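Local coordinates for hypothetical membrane spanning protein (Thermus thermophilus, PDB 2VPZ) that probably serves as the quinone-binding membrane anchor subunit of a polysulfide reductase complex, passing electrons between the membrane quinone pool and its partner subunits, at residues V31-A35 with Y49-A53; L176-G181 with T220-E224. All blocks are in the same frame, centred on the assembly; numbering follows the deposited sequence.

Contact 1: residues V31-A35 with Y49-A53; sequences VALLA and YTLYA
An antiparallel helix hairpin of the transmembrane bundle brings Val-31, Ala-32 and Ala-35 of helix 16-41 against Tyr-49 and Ala-53 of helix 46-65. The two short segments run at 156° to each other with axes 8.3 Å apart, a close approach that small residues make possible. CB of Ala-53 lies 3.4 Å from CA of Ala-32, so methyl meets backbone. One turn along, Ala-35 does the same in the other direction, its CB 3.7 Å from C of Tyr-49. Beside these alanine contacts, Val-31 sends CG1 across, anti to its backbone N (chi1 163°), to sit 3.6 Å from N of Ala-53 and 4.0 Å from CB of Tyr-52; a branched, short side chain fills this site without forcing the helices apart. The same methyl group stands at the edge of the Tyr-49 ring, near its plane, while CD1 of Leu-34 approaches that ring obliquely. Tyr-49 thus gives its carbon skeleton to the interface; its OH is hydrogen-bonded to OG of Ser-169, and the ring also meets that of Trp-171, their planes at a steep angle. Helix 148-166 packs on both segments, through Ala-160 on Val-31 and Ala-164 on Tyr-49. No hydrogen bond joins the two segments. The hydroxyl of Thr-50 is bonded instead to the backbone O of Ala-46, a turn earlier on its own helix, and its OG1 rests 3.5 Å from CB of Ala-35.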
loop_
_atom_site.group_PDB
_atom_site.type_symbol
_atom_site.label_atom_id
_atom_site.label_comp_id
_atom_site.label_asym_id
_atom_site.label_seq_id
_atom_site.Cartn_x
_atom_site.Cartn_y
_atom_site.Cartn_z
ATOM N N VAL C 31 -38.413 -34.887 -8.630
ATOM C CA VAL C 31 -39.594 -35.719 -8.909
ATOM C C VAL C 31 -40.024 -35.453 -10.383
ATOM O O VAL C 31 -40.510 -36.363 -11.072
ATOM C CB VAL C 31 -40.770 -35.506 -7.852
ATOM C CG1 VAL C 31 -42.107 -36.054 -8.392
ATOM C CG2 VAL C 31 -40.407 -36.243 -6.534
ATOM N N ALA C 32 -39.797 -34.242 -10.880
ATOM C CA ALA C 32 -40.075 -33.912 -12.279
ATOM C C ALA C 32 -39.072 -34.698 -13.192
ATOM O O ALA C 32 -39.382 -34.972 -14.353
ATOM C CB ALA C 32 -39.938 -32.377 -12.543
ATOM N N LEU C 33 -37.894 -35.059 -12.668
ATOM C CA LEU C 33 -36.922 -35.850 -13.459
ATOM C C LEU C 33 -37.435 -37.312 -13.534
ATOM O O LEU C 33 -37.394 -37.944 -14.597
ATOM C CB LEU C 33 -35.470 -35.812 -12.867
ATOM C CG LEU C 33 -34.405 -36.637 -13.644
ATOM C CD1 LEU C 33 -34.049 -35.952 -14.972
ATOM C CD2 LEU C 33 -33.130 -36.852 -12.808
ATOM N N LEU C 34 -37.925 -37.823 -12.400
ATOM C CA LEU C 34 -38.509 -39.156 -12.310
ATOM C C LEU C 34 -39.714 -39.285 -13.276
ATOM O O LEU C 34 -39.786 -40.245 -14.054
ATOM C CB LEU C 34 -38.944 -39.484 -10.876
ATOM C CG LEU C 34 -37.779 -39.653 -9.884
ATOM C CD1 LEU C 34 -38.244 -40.486 -8.675
ATOM C CD2 LEU C 34 -36.574 -40.331 -10.586
ATOM N N ALA C 35 -40.646 -38.338 -13.239
ATOM C CA ALA C 35 -41.798 -38.366 -14.137
ATOM C C ALA C 35 -41.356 -38.349 -15.627
ATOM O O ALA C 35 -41.954 -39.038 -16.466
ATOM C CB ALA C 35 -42.769 -37.189 -13.857
ATOM N N TYR C 49 -46.632 -39.705 -11.197
ATOM C CA TYR C 49 -45.398 -39.020 -10.810
ATOM C C TYR C 49 -45.443 -37.595 -11.398
ATOM O O TYR C 49 -44.889 -36.654 -10.834
ATOM C CB TYR C 49 -44.119 -39.767 -11.220
ATOM C CG TYR C 49 -43.653 -40.725 -10.130
ATOM C CD1 TYR C 49 -44.133 -42.038 -10.074
ATOM C CD2 TYR C 49 -42.806 -40.288 -9.109
ATOM C CE1 TYR C 49 -43.785 -42.892 -9.028
ATOM C CE2 TYR C 49 -42.449 -41.128 -8.054
ATOM C CZ TYR C 49 -42.943 -42.434 -8.017
ATOM O OH TYR C 49 -42.594 -43.276 -6.985
ATOM N N THR C 50 -46.153 -37.435 -12.506
ATOM C CA THR C 50 -46.308 -36.142 -13.126
ATOM C C THR C 50 -47.251 -35.252 -12.265
ATOM O O THR C 50 -47.010 -34.045 -12.075
ATOM C CB THR C 50 -46.822 -36.291 -14.596
ATOM O OG1 THR C 50 -46.000 -37.221 -15.292
ATOM C CG2 THR C 50 -46.816 -34.932 -15.321
ATOM N N LEU C 51 -48.303 -35.840 -11.692
ATOM C CA LEU C 51 -49.212 -35.071 -10.835
ATOM C C LEU C 51 -48.427 -34.435 -9.652
ATOM O O LEU C 51 -48.586 -33.241 -9.375
ATOM C CB LEU C 51 -50.398 -35.905 -10.272
ATOM C CG LEU C 51 -51.340 -35.135 -9.315
ATOM C CD1 LEU C 51 -52.064 -33.970 -10.051
ATOM C CD2 LEU C 51 -52.380 -36.078 -8.672
ATOM N N TYR C 52 -47.593 -35.250 -9.003
ATOM C CA TYR C 52 -46.711 -34.935 -7.850
ATOM C C TYR C 52 -45.645 -33.851 -8.122
ATOM O O TYR C 52 -45.369 -32.953 -7.284
ATOM C CB TYR C 52 -45.970 -36.197 -7.419
ATOM C CG TYR C 52 -46.726 -37.418 -6.958
ATOM C CD1 TYR C 52 -46.076 -38.648 -6.892
ATOM C CD2 TYR C 52 -48.055 -37.367 -6.483
ATOM C CE1 TYR C 52 -46.666 -39.795 -6.388
ATOM C CE2 TYR C 52 -48.694 -38.524 -5.968
ATOM C CZ TYR C 52 -47.983 -39.739 -5.931
ATOM O OH TYR C 52 -48.576 -40.861 -5.404
ATOM N N ALA C 53 -44.977 -33.976 -9.261
ATOM C CA ALA C 53 -43.963 -33.009 -9.659
ATOM C C ALA C 53 -44.702 -31.676 -9.887
ATOM O O ALA C 53 -44.144 -30.606 -9.624
ATOM C CB ALA C 53 -43.226 -33.476 -10.953
#

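Contact 2: residues L176-G181 with T220-E224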
loop_
_atom_site.group_PDB
_atom_site.type_symbol
_atom_site.label_atom_id
_atom_site.label_comp_id
_atom_site.label_asym_id
_atom_site.label_seq_id
_atom_site.Cartn_x
_atom_site.Cartn_y
_atom_site.Cartn_z
ATOM N N LEU C 176 -31.356 -45.037 -5.048
ATOM C CA LEU C 176 -31.298 -44.220 -3.821
ATOM C C LEU C 176 -30.001 -44.500 -3.018
ATOM O O LEU C 176 -29.412 -43.575 -2.473
ATOM C CB LEU C 176 -32.547 -44.409 -2.902
ATOM C CG LEU C 176 -32.498 -43.843 -1.453
ATOM C CD1 LEU C 176 -32.621 -42.295 -1.454
ATOM C CD2 LEU C 176 -33.614 -44.472 -0.580
ATOM N N ARG C 177 -29.532 -45.749 -2.973
ATOM C CA ARG C 177 -28.298 -46.109 -2.234
ATOM C C ARG C 177 -26.976 -45.683 -2.949
ATOM O O ARG C 177 -25.972 -45.348 -2.289
ATOM C CB ARG C 177 -28.275 -47.610 -1.901
ATOM C CG ARG C 177 -29.439 -48.115 -1.034
ATOM C CD ARG C 177 -29.247 -49.571 -0.574
ATOM N NE ARG C 177 -29.849 -49.839 0.735
ATOM C CZ ARG C 177 -30.713 -50.807 1.006
ATOM N NH1 ARG C 177 -31.103 -51.633 0.049
ATOM N NH2 ARG C 177 -31.197 -50.940 2.237
ATOM N N VAL C 178 -26.987 -45.717 -4.279
ATOM C CA VAL C 178 -25.853 -45.307 -5.119
ATOM C C VAL C 178 -25.687 -43.768 -4.979
ATOM O O VAL C 178 -24.623 -43.274 -4.597
ATOM C CB VAL C 178 -26.091 -45.671 -6.653
ATOM C CG1 VAL C 178 -24.931 -45.156 -7.523
ATOM C CG2 VAL C 178 -26.266 -47.196 -6.834
ATOM N N LEU C 179 -26.760 -43.022 -5.261
ATOM C CA LEU C 179 -26.767 -41.555 -5.149
ATOM C C LEU C 179 -26.587 -41.005 -3.716
ATOM O O LEU C 179 -26.102 -39.883 -3.531
ATOM C CB LEU C 179 -28.043 -40.962 -5.785
ATOM C CG LEU C 179 -28.133 -41.184 -7.300
ATOM C CD1 LEU C 179 -29.440 -40.609 -7.849
ATOM C CD2 LEU C 179 -26.913 -40.551 -7.992
ATOM N N ALA C 180 -26.987 -41.777 -2.712
ATOM C CA ALA C 180 -26.819 -41.367 -1.311
ATOM C C ALA C 180 -25.352 -41.623 -0.872
ATOM O O ALA C 180 -24.825 -40.925 0.002
ATOM C CB ALA C 180 -27.834 -42.109 -0.382
ATOM N N GLY C 181 -24.713 -42.617 -1.486
ATOM C CA GLY C 181 -23.307 -42.921 -1.227
ATOM C C GLY C 181 -22.416 -41.833 -1.832
ATOM O O GLY C 181 -21.417 -41.400 -1.227
ATOM N N THR C 220 -29.083 -45.405 5.418
ATOM C CA THR C 220 -29.704 -45.676 4.117
ATOM C C THR C 220 -29.192 -47.071 3.576
ATOM O O THR C 220 -29.806 -47.636 2.665
ATOM C CB THR C 220 -29.387 -44.516 3.055
ATOM O OG1 THR C 220 -29.598 -43.224 3.615
ATOM C CG2 THR C 220 -30.271 -44.681 1.781
ATOM N N PHE C 221 -28.123 -47.632 4.161
ATOM C CA PHE C 221 -27.506 -48.938 3.782
ATOM C C PHE C 221 -27.724 -50.145 4.734
ATOM O O PHE C 221 -27.173 -51.231 4.501
ATOM C CB PHE C 221 -25.982 -48.740 3.574
ATOM C CG PHE C 221 -25.606 -47.540 2.773
ATOM C CD1 PHE C 221 -24.876 -46.482 3.348
ATOM C CD2 PHE C 221 -26.000 -47.446 1.447
ATOM C CE1 PHE C 221 -24.559 -45.350 2.592
ATOM C CE2 PHE C 221 -25.712 -46.324 0.680
ATOM C CZ PHE C 221 -24.980 -45.261 1.256
ATOM N N TRP C 222 -28.538 -49.915 5.762
ATOM C CA TRP C 222 -28.948 -50.832 6.872
ATOM C C TRP C 222 -30.314 -51.569 6.759
ATOM O O TRP C 222 -30.481 -52.477 5.926
ATOM C CB TRP C 222 -28.938 -50.075 8.214
ATOM C CG TRP C 222 -29.376 -50.930 9.393
ATOM C CD1 TRP C 222 -29.390 -52.303 9.450
ATOM C CD2 TRP C 222 -29.826 -50.482 10.693
ATOM N NE1 TRP C 222 -29.807 -52.724 10.683
ATOM C CE2 TRP C 222 -30.082 -51.638 11.467
ATOM C CE3 TRP C 222 -30.038 -49.216 11.280
ATOM C CZ2 TRP C 222 -30.536 -51.575 12.814
ATOM C CZ3 TRP C 222 -30.491 -49.141 12.628
ATOM C CH2 TRP C 222 -30.731 -50.322 13.371
ATOM N N GLN C 223 -31.278 -51.198 7.610
ATOM C CA GLN C 223 -32.645 -51.778 7.635
ATOM C C GLN C 223 -33.522 -51.142 6.504
ATOM O O GLN C 223 -33.563 -49.912 6.342
ATOM C CB GLN C 223 -33.335 -51.626 9.051
ATOM C CG GLN C 223 -34.699 -52.418 9.298
ATOM C CD GLN C 223 -34.561 -53.789 10.016
ATOM O OE1 GLN C 223 -33.467 -54.209 10.395
ATOM N NE2 GLN C 223 -35.698 -54.481 10.208
ATOM N N GLU C 224 -34.149 -52.022 5.716
ATOM C CA GLU C 224 -35.046 -51.723 4.577
ATOM C C GLU C 224 -36.001 -50.514 4.791
ATOM O O GLU C 224 -35.902 -49.542 4.049
ATOM C CB GLU C 224 -35.865 -52.981 4.163
ATOM C CG GLU C 224 -36.620 -52.932 2.793
ATOM C CD GLU C 224 -35.685 -53.059 1.581
ATOM O OE1 GLU C 224 -34.526 -52.606 1.675
ATOM O OE2 GLU C 224 -36.123 -53.601 0.531
#
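The ring of Phe-221 meets helix 175-189 edge-on: O of Arg-177, C of Ala-180 and CA of Gly-181 all lie near its plane, with CE2 of the ring 3.1 Å from O of Arg-177 and CZ 3.8 Å from CA of Gly-181, where the ring edge lies against bare backbone. CB of Gln-223 lies over one face of the Trp-222 ring, toward its rim. A third flat group, the guanidinium of Arg-177, takes O of Thr-220 at its edge and has Phe-221 CA and Glu-224 OE1 placed obliquely around it. Its NE donates to O of Thr-220 at 2.9 Å with an N-H...O angle of 153°; the acceptor is tilted 18° out of the guanidinium plane, and the donor lies in the carbonyl plane. The arginine chain is straight about chi2, then bends at chi3, which brings NE to that carbonyl. NH2 forms a long salt bridge with OE1 of Glu-224, 3.8 Å away, the two flat groups being turned by 31°. A long, flexible arginine suits this place, since it can span from helix to loop and meet both a carbonyl and a carboxylate. CG2 of Thr-220 packs 4.0 Å from CG of Leu-176, the two side chains crossing at about a right angle, while Thr-220 OG1 is hydrogen-bonded to O of Gly-217. The contact fastens the loop between helices 210-217 and 227-245 onto helix 175-189, whose Leu-176 also packs on Val-158 of helix 148-166.

In the fold
From the N terminus the chain first runs through helix 16-41, turns, and comes back along helix 46-65; contact 1 closes this short loop, its segments 14 residues apart. Only after helices 88-107, 117-136 and 148-166 does contact 2 open, on helix 175-189, and it closes a longer loop of mainly helical residues at the turn following helix 210-217. The two contacts are therefore in series, neither nested nor crossed. The centres of contact 1 and contact 2 are about 21 Å apart, and the nearest atoms of contact 1 and contact 2 about 7 Å apart, without touching. Helix 148-166 bridges them, packing on side chains of both segment 31-35 and segment 176-181, so the N-terminal hairpin and the later helices share one bundle.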